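Local atomic coordinates of scyllo-inosose 3-dehydrogenase (Thermotoga maritima, PDB entry 3IP1), a protein that catalyses the NAD(+)-dependent oxidation of scyllo-inosose to 3-dehydro-scyllo-inosose, probably as a step in myo-inositol breakdown. Residues A200-I205 against A228-L233; L253-L257 against D362-I366; I366-S372 against L389-L395. All coordinates share one frame; numbering follows the deposited sequence.

Contact 1. Residues A200-I205 against A228-L233; sequences AYNAVI and AAVAIL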
ATOM      1  N   ALA A 200      20.029  -6.220   1.216  1.00 21.18           N
ATOM      2  CA  ALA A 200      19.094  -7.024   2.001  1.00 22.26           C
ATOM      3  C   ALA A 200      17.878  -6.191   2.412  1.00 22.12           C
ATOM      4  O   ALA A 200      16.734  -6.633   2.298  1.00 22.46           O
ATOM      5  CB  ALA A 200      19.788  -7.575   3.253  1.00 21.64           C
ATOM      6  N   TYR A 201      18.138  -4.978   2.880  1.00 21.80           N
ATOM      7  CA  TYR A 201      17.058  -4.103   3.333  1.00 21.99           C
ATOM      8  C   TYR A 201      16.078  -3.809   2.198  1.00 21.87           C
ATOM      9  O   TYR A 201      14.879  -3.929   2.388  1.00 21.25           O
ATOM     10  CB  TYR A 201      17.630  -2.809   3.919  1.00 21.28           C
ATOM     11  CG  TYR A 201      16.647  -1.952   4.695  1.00 22.39           C
ATOM     12  CD1 TYR A 201      15.671  -1.199   4.035  1.00 23.23           C
ATOM     13  CD2 TYR A 201      16.728  -1.850   6.097  1.00 22.63           C
ATOM     14  CE1 TYR A 201      14.770  -0.383   4.749  1.00 22.54           C
ATOM     15  CE2 TYR A 201      15.858  -1.038   6.814  1.00 22.37           C
ATOM     16  CZ  TYR A 201      14.870  -0.309   6.132  1.00 23.44           C
ATOM     17  OH  TYR A 201      13.992   0.496   6.827  1.00 22.33           O
ATOM     18  N   ASN A 202      16.603  -3.433   1.032  1.00 22.21           N
ATOM     19  CA  ASN A 202      15.777  -3.179  -0.154  1.00 23.45           C
ATOM     20  C   ASN A 202      14.962  -4.425  -0.514  1.00 23.76           C
ATOM     21  O   ASN A 202      13.788  -4.343  -0.867  1.00 23.86           O
ATOM     22  CB  ASN A 202      16.661  -2.770  -1.338  1.00 23.45           C
ATOM     23  CG  ASN A 202      15.855  -2.405  -2.594  1.00 25.74           C
ATOM     24  OD1 ASN A 202      15.118  -1.419  -2.613  1.00 27.18           O
ATOM     25  ND2 ASN A 202      16.031  -3.185  -3.664  1.00 26.26           N
ATOM     26  N   ALA A 203      15.589  -5.587  -0.390  1.00 23.48           N
ATOM     27  CA  ALA A 203      14.941  -6.821  -0.745  1.00 23.56           C
ATOM     28  C   ALA A 203      13.798  -7.170   0.198  1.00 23.39           C
ATOM     29  O   ALA A 203      12.737  -7.553  -0.266  1.00 23.49           O
ATOM     30  CB  ALA A 203      15.964  -7.953  -0.826  1.00 24.14           C
ATOM     31  N   VAL A 204      13.990  -7.017   1.506  1.00 23.00           N
ATOM     32  CA  VAL A 204      12.953  -7.468   2.455  1.00 23.82           C
ATOM     33  C   VAL A 204      11.924  -6.420   2.932  1.00 23.91           C
ATOM     34  O   VAL A 204      10.772  -6.780   3.247  1.00 24.20           O
ATOM     35  CB  VAL A 204      13.531  -8.232   3.687  1.00 23.11           C
ATOM     36  CG1 VAL A 204      14.308  -9.456   3.224  1.00 24.17           C
ATOM     37  CG2 VAL A 204      14.404  -7.342   4.559  1.00 23.81           C
ATOM     38  N   ILE A 205      12.344  -5.154   2.989  1.00 23.21           N
ATOM     39  CA  ILE A 205      11.497  -4.066   3.492  1.00 22.62           C
ATOM     40  C   ILE A 205      10.820  -3.361   2.324  1.00 22.99           C
ATOM     41  O   ILE A 205       9.590  -3.254   2.299  1.00 22.96           O
ATOM     42  CB  ILE A 205      12.313  -3.031   4.343  1.00 22.07           C
ATOM     43  CG1 ILE A 205      12.982  -3.695   5.549  1.00 20.70           C
ATOM     44  CG2 ILE A 205      11.424  -1.834   4.789  1.00 22.26           C
ATOM     45  CD1 ILE A 205      12.082  -4.552   6.401  1.00 21.05           C
ATOM     46  N   ALA A 228      22.401 -10.176   6.723  1.00 24.62           N
ATOM     47  CA  ALA A 228      21.831  -8.854   6.960  1.00 24.57           C
ATOM     48  C   ALA A 228      20.328  -8.965   7.107  1.00 24.96           C
ATOM     49  O   ALA A 228      19.747  -8.374   8.032  1.00 25.76           O
ATOM     50  CB  ALA A 228      22.187  -7.899   5.823  1.00 23.82           C
ATOM     51  N   ALA A 229      19.698  -9.761   6.237  1.00 24.61           N
ATOM     52  CA  ALA A 229      18.254  -9.975   6.336  1.00 24.68           C
ATOM     53  C   ALA A 229      17.832 -10.552   7.698  1.00 25.28           C
ATOM     54  O   ALA A 229      16.797 -10.160   8.231  1.00 25.09           O
ATOM     55  CB  ALA A 229      17.734 -10.829   5.185  1.00 23.38           C
ATOM     56  N   VAL A 230      18.637 -11.452   8.272  1.00 25.27           N
ATOM     57  CA  VAL A 230      18.331 -12.016   9.594  1.00 25.19           C
ATOM     58  C   VAL A 230      18.250 -10.906  10.613  1.00 25.35           C
ATOM     59  O   VAL A 230      17.255 -10.799  11.352  1.00 26.25           O
ATOM     60  CB  VAL A 230      19.385 -13.058  10.063  1.00 25.31           C
ATOM     61  CG1 VAL A 230      19.196 -13.397  11.547  1.00 24.61           C
ATOM     62  CG2 VAL A 230      19.261 -14.319   9.237  1.00 25.87           C
ATOM     63  N   ALA A 231      19.301 -10.092  10.638  1.00 24.87           N
ATOM     64  CA  ALA A 231      19.401  -8.941  11.524  1.00 25.31           C
ATOM     65  C   ALA A 231      18.246  -7.966  11.309  1.00 25.33           C
ATOM     66  O   ALA A 231      17.595  -7.550  12.273  1.00 25.99           O
ATOM     67  CB  ALA A 231      20.752  -8.235  11.316  1.00 24.08           C
ATOM     68  N   ILE A 232      17.995  -7.601  10.051  1.00 25.12           N
ATOM     69  CA  ILE A 232      16.978  -6.593   9.749  1.00 24.99           C
ATOM     70  C   ILE A 232      15.591  -7.054  10.192  1.00 25.45           C
ATOM     71  O   ILE A 232      14.835  -6.291  10.812  1.00 25.85           O
ATOM     72  CB  ILE A 232      16.937  -6.240   8.244  1.00 24.18           C
ATOM     73  CG1 ILE A 232      18.188  -5.422   7.846  1.00 23.73           C
ATOM     74  CG2 ILE A 232      15.674  -5.455   7.931  1.00 24.60           C
ATOM     75  CD1 ILE A 232      18.552  -5.564   6.317  1.00 22.74           C
ATOM     76  N   LEU A 233      15.272  -8.301   9.864  1.00 25.64           N
ATOM     77  CA  LEU A 233      13.950  -8.849  10.099  1.00 26.03           C
ATOM     78  C   LEU A 233      13.700  -9.174  11.568  1.00 26.33           C
ATOM     79  O   LEU A 233      12.568  -9.066  12.025  1.00 26.29           O
ATOM     80  CB  LEU A 233      13.713 -10.052   9.192  1.00 26.02           C
ATOM     81  CG  LEU A 233      13.529  -9.609   7.730  1.00 26.87           C
ATOM     82  CD1 LEU A 233      13.566 -10.807   6.737  1.00 26.38           C
ATOM     83  CD2 LEU A 233      12.226  -8.780   7.583  1.00 25.91           C
TER
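Ala200 and Ala229 bring the backbones of two helical segments closest, with their CA atoms 5.3 Å apart. The segment axes cross at -55°, and helix 194-207 widens to a pi-type turn at 202-205. At the near end alanine meets alanine: CB of Ala200 touches CB of Ala228 at 3.5 Å, which lets the backbones come close. Ile232 is the knob of the interface, set in a hole formed by Ala200, Tyr201, Val204 and Ile205. Its CG1 lies beside its own backbone N (chi1 -71°), and the chain carries CD1 on to the backbone of the other helix, 3.5 Å from Tyr201 N. The other branch, CG2, is anti to the backbone N and packs on Ile205 CG1 at 4.0 Å. That same Ile205 CG1 also lies 3.7 Å above the centre of the Tyr201 ring plane, covering one face. Val204 and Leu233 meet tip to tip, Val204 CG1 against Leu233 CD1 at 3.8 Å and Val204 CG2 against Leu233 CD2 at 4.0 Å. Replacing Leu233 by an alanine would remove both methyls and is likely to open a gap in front of Val204, leaving its branches only Ala229 and Ile232 to pack on across the contact. Leu285 of strand 285-288 touches both Val204 and Leu233. The Tyr201 hydroxyl is hydrogen-bonded to Pro213 O of the second subunit. The packing between the side chains is apolar and the contact is buried. It belongs to the Rossmann-type coenzyme domain: helix 224-235 follows strand 216-220 and a turn that fits the GxGxxG pattern, and helix 194-207, which carries the metal ligand Glu195 near its start, lies beside it.

Contact 2. Residues L253-L257 against D362-I366; sequences LAKEL and DMTKI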
ATOM      1  N   LEU A 253      26.888 -17.515  12.781  1.00 32.97           N
ATOM      2  CA  LEU A 253      26.720 -16.075  12.580  1.00 32.20           C
ATOM      3  C   LEU A 253      25.255 -15.647  12.589  1.00 31.28           C
ATOM      4  O   LEU A 253      24.928 -14.638  13.197  1.00 31.14           O
ATOM      5  CB  LEU A 253      27.396 -15.596  11.292  1.00 31.73           C
ATOM      6  CG  LEU A 253      28.911 -15.439  11.383  1.00 32.39           C
ATOM      7  CD1 LEU A 253      29.454 -14.887  10.061  1.00 31.38           C
ATOM      8  CD2 LEU A 253      29.343 -14.554  12.568  1.00 31.48           C
ATOM      9  N   ALA A 254      24.392 -16.399  11.903  1.00 30.64           N
ATOM     10  CA  ALA A 254      22.958 -16.122  11.904  1.00 30.17           C
ATOM     11  C   ALA A 254      22.377 -16.144  13.337  1.00 30.59           C
ATOM     12  O   ALA A 254      21.623 -15.245  13.713  1.00 30.35           O
ATOM     13  CB  ALA A 254      22.214 -17.098  10.993  1.00 28.98           C
ATOM     14  N   LYS A 255      22.744 -17.148  14.138  1.00 30.69           N
ATOM     15  CA  LYS A 255      22.326 -17.175  15.544  1.00 32.12           C
ATOM     16  C   LYS A 255      22.791 -15.935  16.303  1.00 32.04           C
ATOM     17  O   LYS A 255      22.072 -15.408  17.133  1.00 32.52           O
ATOM     18  CB  LYS A 255      22.828 -18.427  16.260  1.00 32.22           C
ATOM     19  CG  LYS A 255      22.067 -19.696  15.915  1.00 34.94           C
ATOM     20  CD  LYS A 255      22.248 -20.737  17.039  1.00 39.61           C
ATOM     21  CE  LYS A 255      23.513 -21.584  16.846  1.00 42.78           C
ATOM     22  NZ  LYS A 255      24.161 -21.912  18.154  1.00 45.39           N
ATOM     23  N   GLU A 256      23.982 -15.459  15.984  1.00 31.64           N
ATOM     24  CA  GLU A 256      24.537 -14.309  16.636  1.00 32.33           C
ATOM     25  C   GLU A 256      23.803 -13.040  16.241  1.00 31.98           C
ATOM     26  O   GLU A 256      23.776 -12.061  16.989  1.00 30.80           O
ATOM     27  CB  GLU A 256      25.996 -14.176  16.229  1.00 33.12           C
ATOM     28  CG  GLU A 256      26.940 -13.926  17.364  1.00 36.62           C
ATOM     29  CD  GLU A 256      28.353 -13.653  16.873  1.00 39.41           C
ATOM     30  OE1 GLU A 256      28.779 -14.279  15.876  1.00 41.68           O
ATOM     31  OE2 GLU A 256      29.028 -12.801  17.481  1.00 42.21           O
ATOM     32  N   LEU A 257      23.250 -13.046  15.034  1.00 31.77           N
ATOM     33  CA  LEU A 257      22.551 -11.875  14.521  1.00 31.47           C
ATOM     34  C   LEU A 257      21.066 -11.871  14.926  1.00 31.41           C
ATOM     35  O   LEU A 257      20.357 -10.924  14.641  1.00 31.27           O
ATOM     36  CB  LEU A 257      22.742 -11.776  12.999  1.00 30.67           C
ATOM     37  CG  LEU A 257      24.194 -11.441  12.618  1.00 31.36           C
ATOM     38  CD1 LEU A 257      24.494 -11.632  11.112  1.00 29.25           C
ATOM     39  CD2 LEU A 257      24.571 -10.039  13.091  1.00 32.00           C
ATOM     40  N   ASP A 362      24.515  -4.414  14.932  1.00 31.51           N
ATOM     41  CA  ASP A 362      25.939  -4.480  14.624  1.00 31.79           C
ATOM     42  C   ASP A 362      26.279  -5.573  13.590  1.00 31.59           C
ATOM     43  O   ASP A 362      26.404  -6.760  13.927  1.00 31.97           O
ATOM     44  CB  ASP A 362      26.741  -4.714  15.917  1.00 31.79           C
ATOM     45  CG  ASP A 362      28.241  -4.776  15.674  1.00 33.55           C
ATOM     46  OD1 ASP A 362      28.697  -4.426  14.566  1.00 32.39           O
ATOM     47  OD2 ASP A 362      28.971  -5.175  16.606  1.00 36.38           O
HETATM   48  N   MSE A 363      26.479  -5.161  12.346  1.00 30.70           N
HETATM   49  CA  MSE A 363      26.801  -6.110  11.289  1.00 30.30           C
HETATM   50  C   MSE A 363      28.287  -6.509  11.263  1.00 29.80           C
HETATM   51  O   MSE A 363      28.659  -7.424  10.531  1.00 29.63           O
HETATM   52  CB  MSE A 363      26.380  -5.558   9.920  1.00 30.45           C
HETATM   53  CG  MSE A 363      24.894  -5.381   9.744  1.00 31.39           C
HETATM   54 SE   MSE A 363      23.956  -7.075   9.846  1.00 35.16          SE
HETATM   55  CE  MSE A 363      24.943  -8.071   8.508  1.00 32.40           C
ATOM     56  N   THR A 364      29.126  -5.827  12.041  1.00 29.39           N
ATOM     57  CA  THR A 364      30.579  -6.085  12.021  1.00 29.68           C
ATOM     58  C   THR A 364      30.911  -7.500  12.491  1.00 30.28           C
ATOM     59  O   THR A 364      31.995  -8.009  12.199  1.00 30.72           O
ATOM     60  CB  THR A 364      31.420  -5.043  12.833  1.00 29.49           C
ATOM     61  OG1 THR A 364      31.148  -5.164  14.240  1.00 28.35           O
ATOM     62  CG2 THR A 364      31.128  -3.623  12.364  1.00 29.86           C
ATOM     63  N   LYS A 365      29.950  -8.149  13.152  1.00 30.14           N
ATOM     64  CA  LYS A 365      30.102  -9.535  13.578  1.00 30.79           C
ATOM     65  C   LYS A 365      30.425 -10.479  12.418  1.00 30.22           C
ATOM     66  O   LYS A 365      30.961 -11.560  12.634  1.00 30.36           O
ATOM     67  CB  LYS A 365      28.843 -10.035  14.300  1.00 31.03           C
ATOM     68  CG  LYS A 365      28.465  -9.258  15.566  1.00 34.36           C
ATOM     69  CD  LYS A 365      27.376 -10.006  16.319  1.00 38.75           C
ATOM     70  CE  LYS A 365      27.193  -9.470  17.729  1.00 42.31           C
ATOM     71  NZ  LYS A 365      26.189  -8.367  17.775  1.00 45.93           N
ATOM     72  N   ILE A 366      30.088 -10.083  11.195  1.00 29.49           N
ATOM     73  CA  ILE A 366      30.283 -10.966  10.051  1.00 28.75           C
ATOM     74  C   ILE A 366      31.663 -10.849   9.397  1.00 28.94           C
ATOM     75  O   ILE A 366      32.014 -11.669   8.539  1.00 28.79           O
ATOM     76  CB  ILE A 366      29.158 -10.823   8.984  1.00 29.00           C
ATOM     77  CG1 ILE A 366      29.376  -9.577   8.114  1.00 29.18           C
ATOM     78  CG2 ILE A 366      27.760 -10.895   9.660  1.00 26.99           C
ATOM     79  CD1 ILE A 366      28.611  -9.610   6.791  1.00 30.98           C
TER
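Leu253 and Ile366 lie with CA atoms 6.7 Å apart where residues 253-257 of helix 248-257 face the short 3-10 segment 364-366. The helix belongs to the Rossmann-type coenzyme domain, and 362-366 is part of the loop running from helix 349-358 to strand 369-371 in the sheet that also contains strand 57-66. The middle of the contact is apolar. Leu257 crosses Ile366 at about a right angle, CD1 of the leucine resting on CG2 of the isoleucine at 3.6 Å. The two methyls of Leu253 reach the backbone at the end of the 3-10 segment: CD1 sits 4.0 Å from Ile366 CA, and CD2 lies 3.4 Å from the backbone Lys365 O. On the outer side the aliphatic part of Lys365 runs obliquely past Glu256, with CD 3.4 Å from Glu256 OE2. The lysine then bends at chi4 (90°), and its NZ stays 5.3 Å from Glu256 OE2, opposite charges near each other but not in a salt bridge. An Asx turn at Asp362 leads into the 3-10 segment; the other carboxylate oxygen, OD2, forms a salt bridge with Arg186, which also bonds Thr364 OG1. Asp362 OD1 takes two bonds from one residue: Thr364 OG1 comes to its syn lone pair at 2.6 Å, and Thr364 N approaches from above the carboxylate plane at 2.9 Å.

Contact 3. Residues I366-S372 against L389-L395; sequences IISKTVS and LVKVTML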
ATOM      1  N   ILE A 366      30.088 -10.083  11.195  1.00 29.49           N
ATOM      2  CA  ILE A 366      30.283 -10.966  10.051  1.00 28.75           C
ATOM      3  C   ILE A 366      31.663 -10.849   9.397  1.00 28.94           C
ATOM      4  O   ILE A 366      32.014 -11.669   8.539  1.00 28.79           O
ATOM      5  CB  ILE A 366      29.158 -10.823   8.984  1.00 29.00           C
ATOM      6  CG1 ILE A 366      29.376  -9.577   8.114  1.00 29.18           C
ATOM      7  CG2 ILE A 366      27.760 -10.895   9.660  1.00 26.99           C
ATOM      8  CD1 ILE A 366      28.611  -9.610   6.791  1.00 30.98           C
ATOM      9  N   ILE A 367      32.439  -9.847   9.792  1.00 28.53           N
ATOM     10  CA  ILE A 367      33.774  -9.678   9.238  1.00 29.08           C
ATOM     11  C   ILE A 367      34.681 -10.775   9.793  1.00 29.86           C
ATOM     12  O   ILE A 367      34.930 -10.830  10.988  1.00 30.24           O
ATOM     13  CB  ILE A 367      34.344  -8.254   9.491  1.00 28.56           C
ATOM     14  CG1 ILE A 367      33.451  -7.199   8.808  1.00 27.58           C
ATOM     15  CG2 ILE A 367      35.796  -8.142   8.983  1.00 29.16           C
ATOM     16  CD1 ILE A 367      33.727  -5.760   9.230  1.00 24.95           C
ATOM     17  N   SER A 368      35.143 -11.658   8.915  1.00 30.70           N
ATOM     18  CA  SER A 368      36.019 -12.756   9.315  1.00 32.48           C
ATOM     19  C   SER A 368      37.456 -12.288   9.508  1.00 33.03           C
ATOM     20  O   SER A 368      38.150 -12.785  10.389  1.00 32.84           O
ATOM     21  CB  SER A 368      35.971 -13.897   8.302  1.00 32.23           C
ATOM     22  OG  SER A 368      34.620 -14.194   7.984  1.00 33.93           O
ATOM     23  N   LYS A 369      37.880 -11.313   8.709  1.00 33.46           N
ATOM     24  CA  LYS A 369      39.271 -10.881   8.700  1.00 34.83           C
ATOM     25  C   LYS A 369      39.414  -9.509   8.030  1.00 34.71           C
ATOM     26  O   LYS A 369      38.725  -9.211   7.048  1.00 34.53           O
ATOM     27  CB  LYS A 369      40.092 -11.924   7.935  1.00 35.40           C
ATOM     28  CG  LYS A 369      41.568 -11.677   7.875  1.00 38.87           C
ATOM     29  CD  LYS A 369      42.195 -12.690   6.941  1.00 44.29           C
ATOM     30  CE  LYS A 369      43.091 -13.647   7.698  1.00 46.09           C
ATOM     31  NZ  LYS A 369      44.502 -13.197   7.526  1.00 49.56           N
ATOM     32  N   THR A 370      40.306  -8.677   8.570  1.00 34.49           N
ATOM     33  CA  THR A 370      40.683  -7.429   7.906  1.00 33.89           C
ATOM     34  C   THR A 370      42.112  -7.555   7.408  1.00 33.82           C
ATOM     35  O   THR A 370      42.936  -8.208   8.041  1.00 33.63           O
ATOM     36  CB  THR A 370      40.519  -6.192   8.811  1.00 33.75           C
ATOM     37  OG1 THR A 370      41.252  -6.385  10.018  1.00 33.91           O
ATOM     38  CG2 THR A 370      39.066  -5.968   9.175  1.00 32.16           C
ATOM     39  N   VAL A 371      42.397  -6.940   6.265  1.00 33.47           N
ATOM     40  CA  VAL A 371      43.676  -7.104   5.582  1.00 33.18           C
ATOM     41  C   VAL A 371      44.084  -5.759   4.978  1.00 33.22           C
ATOM     42  O   VAL A 371      43.258  -4.832   4.880  1.00 33.10           O
ATOM     43  CB  VAL A 371      43.586  -8.194   4.450  1.00 33.51           C
ATOM     44  CG1 VAL A 371      43.084  -9.531   4.993  1.00 33.57           C
ATOM     45  CG2 VAL A 371      42.677  -7.734   3.305  1.00 32.03           C
ATOM     46  N   SER A 372      45.340  -5.647   4.564  1.00 32.83           N
ATOM     47  CA  SER A 372      45.823  -4.408   3.970  1.00 33.20           C
ATOM     48  C   SER A 372      45.495  -4.396   2.474  1.00 33.23           C
ATOM     49  O   SER A 372      45.200  -5.443   1.901  1.00 32.88           O
ATOM     50  CB  SER A 372      47.333  -4.270   4.166  1.00 33.16           C
ATOM     51  OG  SER A 372      47.996  -5.243   3.381  1.00 32.71           O
ATOM     52  N   LEU A 389      35.832 -18.064   5.101  1.00 36.41           N
ATOM     53  CA  LEU A 389      35.801 -16.604   5.132  1.00 34.94           C
ATOM     54  C   LEU A 389      34.446 -16.037   4.672  1.00 34.25           C
ATOM     55  O   LEU A 389      34.135 -16.051   3.480  1.00 34.31           O
ATOM     56  CB  LEU A 389      36.950 -16.037   4.285  1.00 34.33           C
ATOM     57  CG  LEU A 389      38.360 -16.540   4.620  1.00 34.35           C
ATOM     58  CD1 LEU A 389      39.336 -16.238   3.474  1.00 33.80           C
ATOM     59  CD2 LEU A 389      38.889 -16.006   5.957  1.00 31.29           C
ATOM     60  N   VAL A 390      33.648 -15.546   5.621  1.00 32.92           N
ATOM     61  CA  VAL A 390      32.316 -14.967   5.304  1.00 31.78           C
ATOM     62  C   VAL A 390      32.446 -13.608   4.607  1.00 30.85           C
ATOM     63  O   VAL A 390      31.823 -13.354   3.563  1.00 30.04           O
ATOM     64  CB  VAL A 390      31.426 -14.832   6.582  1.00 31.73           C
ATOM     65  CG1 VAL A 390      30.027 -14.331   6.239  1.00 31.55           C
ATOM     66  CG2 VAL A 390      31.338 -16.156   7.299  1.00 31.49           C
ATOM     67  N   LYS A 391      33.259 -12.742   5.206  1.00 30.21           N
ATOM     68  CA  LYS A 391      33.506 -11.418   4.685  1.00 29.54           C
ATOM     69  C   LYS A 391      34.917 -11.009   5.059  1.00 29.90           C
ATOM     70  O   LYS A 391      35.322 -11.100   6.229  1.00 29.22           O
ATOM     71  CB  LYS A 391      32.470 -10.420   5.231  1.00 29.47           C
ATOM     72  CG  LYS A 391      32.769  -8.922   4.999  1.00 28.41           C
ATOM     73  CD  LYS A 391      32.629  -8.484   3.542  1.00 28.62           C
ATOM     74  CE  LYS A 391      31.199  -8.674   3.060  1.00 28.33           C
ATOM     75  NZ  LYS A 391      31.089  -8.393   1.609  1.00 28.15           N
ATOM     76  N   VAL A 392      35.644 -10.547   4.039  1.00 30.00           N
ATOM     77  CA  VAL A 392      37.012 -10.062   4.164  1.00 29.74           C
ATOM     78  C   VAL A 392      36.992  -8.597   3.803  1.00 29.09           C
ATOM     79  O   VAL A 392      36.431  -8.225   2.785  1.00 28.10           O
ATOM     80  CB  VAL A 392      37.970 -10.824   3.206  1.00 29.98           C
ATOM     81  CG1 VAL A 392      39.346 -10.136   3.110  1.00 30.37           C
ATOM     82  CG2 VAL A 392      38.127 -12.272   3.669  1.00 31.10           C
ATOM     83  N   THR A 393      37.617  -7.774   4.646  1.00 28.76           N
ATOM     84  CA  THR A 393      37.543  -6.319   4.504  1.00 28.58           C
ATOM     85  C   THR A 393      38.918  -5.651   4.518  1.00 29.07           C
ATOM     86  O   THR A 393      39.691  -5.834   5.465  1.00 28.04           O
ATOM     87  CB  THR A 393      36.693  -5.718   5.668  1.00 28.24           C
ATOM     88  OG1 THR A 393      35.428  -6.392   5.728  1.00 27.73           O
ATOM     89  CG2 THR A 393      36.477  -4.229   5.497  1.00 27.26           C
HETATM   90  N   MSE A 394      39.192  -4.848   3.484  1.00 29.42           N
HETATM   91  CA  MSE A 394      40.351  -3.963   3.479  1.00 30.92           C
HETATM   92  C   MSE A 394      40.234  -2.902   4.574  1.00 32.09           C
HETATM   93  O   MSE A 394      39.223  -2.229   4.687  1.00 32.46           O
HETATM   94  CB  MSE A 394      40.501  -3.263   2.139  1.00 30.45           C
HETATM   95  CG  MSE A 394      41.864  -2.618   1.981  1.00 32.26           C
HETATM   96 SE   MSE A 394      41.916  -1.331   0.529  1.00 35.04          SE
HETATM   97  CE  MSE A 394      41.030   0.151   1.408  1.00 32.02           C
ATOM     98  N   LEU A 395      41.275  -2.768   5.384  1.00 33.87           N
ATOM     99  CA  LEU A 395      41.356  -1.707   6.369  1.00 35.50           C
ATOM    100  C   LEU A 395      42.642  -0.907   6.138  1.00 36.46           C
ATOM    101  O   LEU A 395      43.736  -1.466   6.212  1.00 36.58           O
ATOM    102  CB  LEU A 395      41.337  -2.308   7.772  1.00 35.22           C
ATOM    103  CG  LEU A 395      41.411  -1.369   8.976  1.00 37.27           C
ATOM    104  CD1 LEU A 395      40.176  -0.451   9.047  1.00 37.49           C
ATOM    105  CD2 LEU A 395      41.545  -2.197  10.261  1.00 38.20           C
TER
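Strands 369-371 and 392-395 are the two parallel strands of a beta-alpha-beta unit whose connection contains helix 376-382. Ser368 and Lys391 meet just ahead of the regular pairing, where Ser368 N gives a hydrogen bond to Lys391 O at 2.7 Å. Beyond them the bonds alternate as parallel strands require: Thr393 N to Lys369 O, Val371 N to Thr393 O, and Leu395 N to Val371 O. The first and last of these run nearly straight onto the carbonyl, whereas Val371 N is tilted 31° from the plane of the Thr393 carbonyl. The directions of strands 369-371 and 392-395 differ by 37°. Ahead of the strands the Ser368 hydroxyl joins the two segments. With chi1 at -47°, Ser368 OG lies beside its own backbone N and receives Val390 N at 2.9 Å, with a weak second bond from Lys391 N. On one face of the sheet Val371 CG2 meets Val392 CG1 at 4.1 Å, the two side chains crossing at about a right angle. From the face of Thr370 and Thr393, Thr370 CB comes 4.1 Å from Leu395 CB. Near the start, Ile367 crosses Thr393 at about a right angle, its CG1 and CG2 each 3.7 Å from the threonine OG1. Lys391, bent at chi2 and chi3, leads away to a salt bridge with Glu98, a ligand of a bound cadmium ion together with His97 and Glu195, and so probably helps to position that first-shell carboxylate. Strand 392-395 also pairs antiparallel with strand 57-66, Ile67 and Cys65 bonding to the backbones of Val392 and Met394. Leu189 of helix 185-192 covers Ile367 and Thr370, and Val390 leans on Val249 and Arg250 of helix 248-257.

Overall arrangement
Along the chain the three contacts follow one another without nesting or crossing. Contact 1 closes first, around the short excursion through strand 216-220 that begins the parallel coenzyme-domain sheet. Contact 2 closes a loop of 104 intervening residues that holds strands 261-263, 285-288, 313-316 and 337-340. Ile366 ends it and starts contact 3, which closes the small loop bearing helix 376-382. Selenomethionine Met363 links contact 2 back to contact 1, its CE 3.6 Å from Ala228 CA, and Leu253 CD1 touches Val390 CG2 of contact 3. Together they lead from the coenzyme-domain helices across to the sheet containing strand 57-66; contacts 1 and 3 do not touch.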